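Local coordinates for sensor histidine kinase PdtaS (Mycobacterium tuberculosis, PDB 2YKF), which probably senses cyclic di-GMP as nutrients run short and then autophosphorylates on a histidine, starting a two-component signal to PdtaR, at residues A[251-254]-A[259-262]; A[220-225]-A[229-234]; A[146-151]-A[177-182]. All coordinates share one frame; numbering follows the deposited sequence.

How the contacts relate
Contacts 1 and 2 both lie in the PAS-like region and share strand 250-255, while contact 3 lies between modules. Contact 1, a buried hairpin pairing at the edge of the PAS-like sheet, is ruled by backbone hydrogen bonds. Contact 2 packs the turn that follows helix 217-221 against the start of helix 228-243, with an apolar core and a partly exposed Arg-222/His-232 end. It meets contact 1 directly, Ile-225 and Val-234 resting on Val-253 and Met-251. Contact 3, also buried, is one in which one tyrosine carries the contact between a GAF-region helix and the loop leading into the PAS-like sheet. Contacts 1 and 3 also reach the second subunit, whereas contact 2 touches no other protein chain of the assembly.

Contact 1: A[251-254]-A[259-262]; sequences MEVD and TVLL
The beta hairpin 250-255/258-269 pairs Met-251 with Leu-262 and Val-253 with Val-260 as antiparallel hydrogen-bonded pairs. Met-251 N reaches Leu-262 O at 2.7 Å and Val-253 N reaches Val-260 O at 2.9 Å, each bond answered by one in return. Between them, Leu-261 CA sends its hydrogen toward Met-251 O at 3.4 Å. The hairpin closes one side of the five-stranded antiparallel sheet of the PAS-like region, strand 250-255 being the outermost strand within the chain. As in any extended strand, side chains alternate between the two faces. On the face where helix 228-243 packs on Met-251 and Val-253, Val-253 CG2 meets Leu-262 CD1 at 3.7 Å. Met-251 CG lies 4.1 Å from Leu-262 CB, but the chain beyond it leads away from the partner strand and packs on Val-234 of that helix. On the other face the extended Glu-252 crosses Thr-259, its CG 3.5 Å from Thr-259 CG2, and carries its carboxylate to a salt bridge with Arg-174 of the second subunit. Beside it, Asp-254 and Thr-259 point the same way. Thr-259 OG1 donates to Asp-254 OD1 at 2.8 Å, coming from above the carboxylate plane, 48° out of it.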
loop_
_atom_site.group_PDB
_atom_site.type_symbol
_atom_site.label_atom_id
_atom_site.label_comp_id
_atom_site.label_asym_id
_atom_site.label_seq_id
_atom_site.Cartn_x
_atom_site.Cartn_y
_atom_site.Cartn_z
ATOM N N MET A 251 15.746 -5.089 2.394
ATOM C CA MET A 251 16.227 -5.989 3.413
ATOM C C MET A 251 15.317 -6.113 4.618
ATOM O O MET A 251 14.655 -5.154 4.990
ATOM C CB MET A 251 17.649 -5.661 3.853
ATOM C CG MET A 251 17.908 -4.292 4.365
ATOM S SD MET A 251 19.624 -3.833 4.013
ATOM C CE MET A 251 20.532 -5.266 4.692
ATOM N N GLU A 252 15.316 -7.295 5.220
ATOM C CA GLU A 252 14.509 -7.546 6.396
ATOM C C GLU A 252 15.433 -7.615 7.602
ATOM O O GLU A 252 16.464 -8.331 7.593
ATOM C CB GLU A 252 13.745 -8.842 6.196
ATOM C CG GLU A 252 12.939 -9.269 7.382
ATOM C CD GLU A 252 12.269 -10.642 7.189
ATOM O OE1 GLU A 252 11.788 -10.976 6.086
ATOM O OE2 GLU A 252 12.201 -11.371 8.165
ATOM N N VAL A 253 15.126 -6.842 8.643
ATOM C CA VAL A 253 16.005 -6.814 9.779
ATOM C C VAL A 253 15.185 -7.013 11.073
ATOM O O VAL A 253 14.203 -6.319 11.240
ATOM C CB VAL A 253 16.662 -5.432 9.991
ATOM C CG1 VAL A 253 18.054 -5.621 10.337
ATOM C CG2 VAL A 253 16.564 -4.525 8.795
ATOM N N ASP A 254 15.708 -7.812 12.010
ATOM C CA ASP A 254 15.218 -7.883 13.398
ATOM C C ASP A 254 15.927 -6.868 14.283
ATOM O O ASP A 254 17.142 -6.769 14.230
ATOM C CB ASP A 254 15.446 -9.299 13.961
ATOM C CG ASP A 254 14.488 -10.337 13.363
ATOM O OD1 ASP A 254 13.564 -10.037 12.512
ATOM O OD2 ASP A 254 14.682 -11.504 13.725
ATOM N N THR A 259 10.464 -6.598 13.653
ATOM C CA THR A 259 11.070 -6.967 12.375
ATOM C C THR A 259 10.591 -5.901 11.412
ATOM O O THR A 259 9.373 -5.637 11.329
ATOM C CB THR A 259 10.583 -8.325 11.852
ATOM O OG1 THR A 259 10.924 -9.326 12.816
ATOM C CG2 THR A 259 11.272 -8.698 10.437
ATOM N N VAL A 260 11.521 -5.215 10.768
ATOM C CA VAL A 260 11.139 -4.245 9.767
ATOM C C VAL A 260 11.649 -4.659 8.378
ATOM O O VAL A 260 12.668 -5.394 8.260
ATOM C CB VAL A 260 11.602 -2.840 10.113
ATOM C CG1 VAL A 260 10.925 -2.349 11.366
ATOM C CG2 VAL A 260 13.164 -2.812 10.289
ATOM N N LEU A 261 10.952 -4.225 7.335
ATOM C CA LEU A 261 11.464 -4.397 5.972
ATOM C C LEU A 261 11.926 -3.021 5.557
ATOM O O LEU A 261 11.221 -2.057 5.774
ATOM C CB LEU A 261 10.375 -4.804 4.953
ATOM C CG LEU A 261 9.767 -6.180 5.004
ATOM C CD1 LEU A 261 8.719 -6.278 3.844
ATOM C CD2 LEU A 261 10.900 -7.143 4.811
ATOM N N LEU A 262 13.105 -2.951 4.953
ATOM C CA LEU A 262 13.673 -1.671 4.533
ATOM C C LEU A 262 13.884 -1.748 3.058
ATOM O O LEU A 262 14.349 -2.796 2.557
ATOM C CB LEU A 262 15.063 -1.459 5.136
ATOM C CG LEU A 262 15.147 -1.305 6.627
ATOM C CD1 LEU A 262 16.628 -1.272 7.018
ATOM C CD2 LEU A 262 14.497 -0.048 7.004
#

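Contact 2: A[220-225]-A[229-234]; sequences ATRPLI and FEAHEV
Ile-225 and Ala-231 meet at the heart of a contact that is close and apolar on one side and looser and polar on the other. Ile-225 CG2 lies against the helix backbone, 3.5 Å from Ala-231 N, and 3.9 Å from Ala-231 CB. Its other branch runs further along the helix, where CD1 comes 3.9 Å from Val-234 CB. The two branches thus straddle the small alanine: CG1 stands beside the backbone N of Ile-225 (chi1 -69°) and leads CD1 one turn on, while CG2 turns back toward Glu-230 CB. Strand 250-255 extends this apolar cluster, Val-253 packing on Ile-225 and Met-251 on Val-234.

On the solvent side, Arg-222 stretches over the helix with a nearly straight chain. Its CG rests 4.0 Å from Ala-231 CB, and Ala-231 O lies over one face of its guanidinium. At the end NH1 donates to His-232 ND1 at 3.1 Å, close to the plane of both groups, although those planes stand 60° apart. The same NH1 makes a salt bridge to Asp-235, one turn past Ala-231, so the arginine is shared between two partners. The turn that follows helix 217-221, packed against the start of helix 228-243, belongs to the helical segment that a PAS fold places between its second and third strands.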
loop_
_atom_site.group_PDB
_atom_site.type_symbol
_atom_site.label_atom_id
_atom_site.label_comp_id
_atom_site.label_asym_id
_atom_site.label_seq_id
_atom_site.Cartn_x
_atom_site.Cartn_y
_atom_site.Cartn_z
ATOM N N ALA A 220 21.729 6.051 14.718
ATOM C CA ALA A 220 20.451 5.715 15.327
ATOM C C ALA A 220 20.092 4.234 15.125
ATOM O O ALA A 220 19.456 3.610 15.987
ATOM C CB ALA A 220 19.374 6.563 14.691
ATOM N N THR A 221 20.453 3.680 13.980
ATOM C CA THR A 221 19.922 2.368 13.579
ATOM C C THR A 221 20.810 1.223 14.050
ATOM O O THR A 221 20.324 0.211 14.597
ATOM C CB THR A 221 19.739 2.305 12.057
ATOM O OG1 THR A 221 18.863 3.367 11.686
ATOM C CG2 THR A 221 19.073 0.980 11.636
ATOM N N ARG A 222 22.126 1.382 13.835
ATOM C CA ARG A 222 23.058 0.304 14.162
ATOM C C ARG A 222 22.859 -0.337 15.551
ATOM O O ARG A 222 22.774 -1.556 15.613
ATOM C CB ARG A 222 24.518 0.704 13.889
ATOM C CG ARG A 222 25.428 -0.511 13.782
ATOM C CD ARG A 222 26.862 -0.123 13.503
ATOM N NE ARG A 222 27.622 -1.350 13.729
ATOM C CZ ARG A 222 28.512 -1.841 12.894
ATOM N NH1 ARG A 222 28.836 -1.194 11.760
ATOM N NH2 ARG A 222 29.099 -2.972 13.207
ATOM N N PRO A 223 22.793 0.460 16.645
ATOM C CA PRO A 223 22.657 -0.163 17.965
ATOM C C PRO A 223 21.351 -0.966 18.136
ATOM O O PRO A 223 21.269 -1.749 19.036
ATOM C CB PRO A 223 22.659 1.027 18.950
ATOM C CG PRO A 223 23.349 2.137 18.234
ATOM C CD PRO A 223 22.964 1.912 16.742
ATOM N N LEU A 224 20.374 -0.833 17.236
ATOM C CA LEU A 224 19.052 -1.444 17.496
ATOM C C LEU A 224 19.017 -2.797 16.940
ATOM O O LEU A 224 18.255 -3.631 17.436
ATOM C CB LEU A 224 17.880 -0.619 16.881
ATOM C CG LEU A 224 17.833 0.851 17.353
ATOM C CD1 LEU A 224 16.780 1.594 16.568
ATOM C CD2 LEU A 224 17.588 0.965 18.858
ATOM N N ILE A 225 19.826 -3.020 15.888
ATOM C CA ILE A 225 19.789 -4.243 15.104
ATOM C C ILE A 225 20.308 -5.405 15.921
ATOM O O ILE A 225 21.366 -5.300 16.542
ATOM C CB ILE A 225 20.556 -4.097 13.793
ATOM C CG1 ILE A 225 19.780 -3.139 12.880
ATOM C CG2 ILE A 225 20.745 -5.488 13.064
ATOM C CD1 ILE A 225 20.616 -2.664 11.697
ATOM N N PHE A 229 26.096 -9.185 12.740
ATOM C CA PHE A 229 26.492 -9.181 11.305
ATOM C C PHE A 229 25.566 -8.285 10.440
ATOM O O PHE A 229 26.003 -7.611 9.516
ATOM C CB PHE A 229 26.500 -10.618 10.739
ATOM C CG PHE A 229 27.585 -11.513 11.357
ATOM C CD1 PHE A 229 28.928 -11.330 11.008
ATOM C CD2 PHE A 229 27.255 -12.522 12.242
ATOM C CE1 PHE A 229 29.933 -12.162 11.554
ATOM C CE2 PHE A 229 28.247 -13.356 12.777
ATOM C CZ PHE A 229 29.594 -13.157 12.437
ATOM N N GLU A 230 24.272 -8.358 10.713
ATOM C CA GLU A 230 23.284 -7.595 9.931
ATOM C C GLU A 230 23.542 -6.137 10.261
ATOM O O GLU A 230 23.374 -5.289 9.410
ATOM C CB GLU A 230 21.851 -8.008 10.413
ATOM C CG GLU A 230 21.602 -9.447 10.132
ATOM C CD GLU A 230 20.142 -9.853 10.081
ATOM O OE1 GLU A 230 19.251 -9.116 10.597
ATOM O OE2 GLU A 230 19.915 -10.945 9.523
ATOM N N ALA A 231 23.875 -5.831 11.520
ATOM C CA ALA A 231 24.097 -4.429 11.943
ATOM C C ALA A 231 25.193 -3.787 11.102
ATOM O O ALA A 231 25.094 -2.615 10.670
ATOM C CB ALA A 231 24.399 -4.332 13.474
ATOM N N HIS A 232 26.245 -4.569 10.841
ATOM C CA HIS A 232 27.319 -4.075 10.042
ATOM C C HIS A 232 26.956 -4.007 8.566
ATOM O O HIS A 232 27.360 -3.072 7.885
ATOM C CB HIS A 232 28.578 -4.933 10.230
ATOM C CG HIS A 232 29.772 -4.360 9.541
ATOM N ND1 HIS A 232 30.326 -3.145 9.913
ATOM C CD2 HIS A 232 30.498 -4.801 8.487
ATOM C CE1 HIS A 232 31.367 -2.884 9.135
ATOM N NE2 HIS A 232 31.480 -3.861 8.248
ATOM N N GLU A 233 26.208 -4.989 8.067
ATOM C CA GLU A 233 25.740 -4.956 6.667
ATOM C C GLU A 233 24.923 -3.671 6.337
ATOM O O GLU A 233 25.079 -3.041 5.292
ATOM C CB GLU A 233 24.899 -6.199 6.332
ATOM C CG GLU A 233 25.724 -7.482 6.035
ATOM C CD GLU A 233 24.869 -8.764 6.171
ATOM O OE1 GLU A 233 23.673 -8.682 6.623
ATOM O OE2 GLU A 233 25.417 -9.845 5.845
ATOM N N VAL A 234 24.058 -3.315 7.241
ATOM C CA VAL A 234 23.210 -2.169 7.045
ATOM C C VAL A 234 24.034 -0.891 7.024
ATOM O O VAL A 234 23.872 -0.046 6.140
ATOM C CB VAL A 234 22.130 -2.146 8.127
ATOM C CG1 VAL A 234 21.379 -0.749 8.128
ATOM C CG2 VAL A 234 21.207 -3.271 7.808
#

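Contact 3: A[146-151]-A[177-182]; sequences TAYRLC and PRAGDG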
loop_
_atom_site.group_PDB
_atom_site.type_symbol
_atom_site.label_atom_id
_atom_site.label_comp_id
_atom_site.label_asym_id
_atom_site.label_seq_id
_atom_site.Cartn_x
_atom_site.Cartn_y
_atom_site.Cartn_z
ATOM N N THR A 146 4.443 17.412 1.671
ATOM C CA THR A 146 5.628 18.082 1.092
ATOM C C THR A 146 6.822 17.164 0.879
ATOM O O THR A 146 7.421 17.139 -0.255
ATOM C CB THR A 146 6.041 19.305 1.943
ATOM O OG1 THR A 146 4.902 20.145 2.061
ATOM C CG2 THR A 146 7.099 20.026 1.296
ATOM N N ALA A 147 7.204 16.397 1.924
ATOM C CA ALA A 147 8.408 15.492 1.795
ATOM C C ALA A 147 8.206 14.452 0.666
ATOM O O ALA A 147 9.118 14.159 -0.160
ATOM C CB ALA A 147 8.643 14.758 3.149
ATOM N N TYR A 148 6.966 13.963 0.559
ATOM C CA TYR A 148 6.646 12.967 -0.517
ATOM C C TYR A 148 6.754 13.611 -1.900
ATOM O O TYR A 148 7.328 13.013 -2.831
ATOM C CB TYR A 148 5.209 12.474 -0.353
ATOM C CG TYR A 148 4.950 11.346 0.577
ATOM C CD1 TYR A 148 5.761 11.075 1.629
ATOM C CD2 TYR A 148 3.834 10.519 0.367
ATOM C CE1 TYR A 148 5.484 9.981 2.472
ATOM C CE2 TYR A 148 3.572 9.465 1.195
ATOM C CZ TYR A 148 4.371 9.220 2.237
ATOM O OH TYR A 148 4.104 8.166 3.097
ATOM N N ARG A 149 6.148 14.784 -2.067
ATOM C CA ARG A 149 6.140 15.476 -3.341
ATOM C C ARG A 149 7.555 15.861 -3.766
ATOM O O ARG A 149 7.915 15.738 -4.927
ATOM C CB ARG A 149 5.229 16.695 -3.253
ATOM C CG ARG A 149 3.756 16.318 -2.907
ATOM C CD ARG A 149 2.873 17.547 -2.804
ATOM N NE ARG A 149 1.463 17.170 -2.954
ATOM C CZ ARG A 149 0.556 17.316 -2.010
ATOM N NH1 ARG A 149 0.880 17.886 -0.868
ATOM N NH2 ARG A 149 -0.676 16.913 -2.218
ATOM N N LEU A 150 8.367 16.278 -2.812
ATOM C CA LEU A 150 9.797 16.602 -3.111
ATOM C C LEU A 150 10.574 15.382 -3.589
ATOM O O LEU A 150 11.358 15.457 -4.533
ATOM C CB LEU A 150 10.469 17.252 -1.899
ATOM C CG LEU A 150 10.073 18.753 -1.673
ATOM C CD1 LEU A 150 10.699 19.120 -0.329
ATOM C CD2 LEU A 150 10.601 19.669 -2.763
ATOM N N CYS A 151 10.344 14.240 -2.959
ATOM C CA CYS A 151 10.973 12.982 -3.416
ATOM C C CYS A 151 10.461 12.572 -4.806
ATOM O O CYS A 151 11.262 12.096 -5.627
ATOM C CB CYS A 151 10.699 11.883 -2.356
ATOM S SG CYS A 151 11.670 10.349 -2.698
ATOM N N PRO A 177 8.170 -2.312 1.250
ATOM C CA PRO A 177 7.294 -1.278 1.863
ATOM C C PRO A 177 6.661 -0.397 0.789
ATOM O O PRO A 177 7.293 -0.190 -0.235
ATOM C CB PRO A 177 8.264 -0.409 2.663
ATOM C CG PRO A 177 9.522 -1.094 2.696
ATOM C CD PRO A 177 9.582 -2.154 1.613
ATOM N N ARG A 178 5.429 0.057 0.990
ATOM C CA ARG A 178 4.858 1.117 0.210
ATOM C C ARG A 178 5.279 2.409 0.892
ATOM O O ARG A 178 5.623 2.426 2.062
ATOM C CB ARG A 178 3.305 1.003 0.157
ATOM C CG ARG A 178 2.769 -0.444 -0.190
ATOM C CD ARG A 178 3.188 -0.925 -1.614
ATOM N NE ARG A 178 2.534 -2.221 -1.912
ATOM C CZ ARG A 178 1.373 -2.344 -2.567
ATOM N NH1 ARG A 178 0.723 -1.261 -3.024
ATOM N NH2 ARG A 178 0.847 -3.557 -2.791
ATOM N N ALA A 179 5.329 3.498 0.135
ATOM C CA ALA A 179 5.609 4.815 0.728
ATOM C C ALA A 179 4.814 5.083 2.047
ATOM O O ALA A 179 5.391 5.486 3.067
ATOM C CB ALA A 179 5.333 5.930 -0.351
ATOM N N GLY A 180 3.507 4.817 2.051
ATOM C CA GLY A 180 2.736 5.063 3.266
ATOM C C GLY A 180 3.158 4.277 4.483
ATOM O O GLY A 180 2.897 4.712 5.638
ATOM N N ASP A 181 3.760 3.098 4.263
ATOM C CA ASP A 181 4.273 2.295 5.384
ATOM C C ASP A 181 5.289 3.017 6.265
ATOM O O ASP A 181 5.411 2.716 7.461
ATOM C CB ASP A 181 4.864 0.948 4.883
ATOM C CG ASP A 181 3.802 0.064 4.187
ATOM O OD1 ASP A 181 2.574 0.154 4.508
ATOM O OD2 ASP A 181 4.177 -0.738 3.309
ATOM N N GLY A 182 6.120 3.882 5.670
ATOM C CA GLY A 182 7.146 4.569 6.468
ATOM C C GLY A 182 8.151 5.174 5.459
ATOM O O GLY A 182 8.630 4.480 4.563
HETATM O O HOH W 1 4.842 7.301 5.476
#
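Tyr-148 sits on a regular helical turn, with Leu-150 N and Cys-151 N bonded back along the helix, whereas Ala-179 and Gly-180 belong to a tight 3-10 turn. In that turn the bonds span three residues, Asp-181 N to Arg-178 O at 3.0 Å and Gly-182 N to Ala-179 O at 3.1 Å. The two backbones stay well apart, the nearest CA atoms being those of Tyr-148 and Ala-179 at 8.3 Å, and the tyrosine ring fills the distance.

With CG beside the backbone N (chi1 -85°), the ring is carried out toward the turn. Its OH comes 3.0 Å from Ala-179 O, while CE2 lies 4.2 Å from Ala-179 CB. A water in the ring plane at the phenol edge is 2.6 Å from Tyr-148 OH and gives a weak hydrogen bond to Gly-180 O, which Asn-198 also binds. The ring thus spans from helix 143-161, where Tyr-148 lies in the predicted GAF region, to the loop that leads into the PAS-like sheet. Phe-183 of that sheet's first strand, edge-to-face with Tyr-148, adds the contact to the module itself, and Leu-37 of helix 18-38 touches both Tyr-148 and Ala-179. A bound sulfate ion, probably from the crystallisation liquor, lies about 3 Å from the tyrosine side chain.

The turn is braced from within, where Arg-178 N donates to Asp-181 OD2 at 2.8 Å from above the carboxylate plane. Across the dimer, Arg-178 of the second subunit also pairs with this carboxylate in a salt bridge.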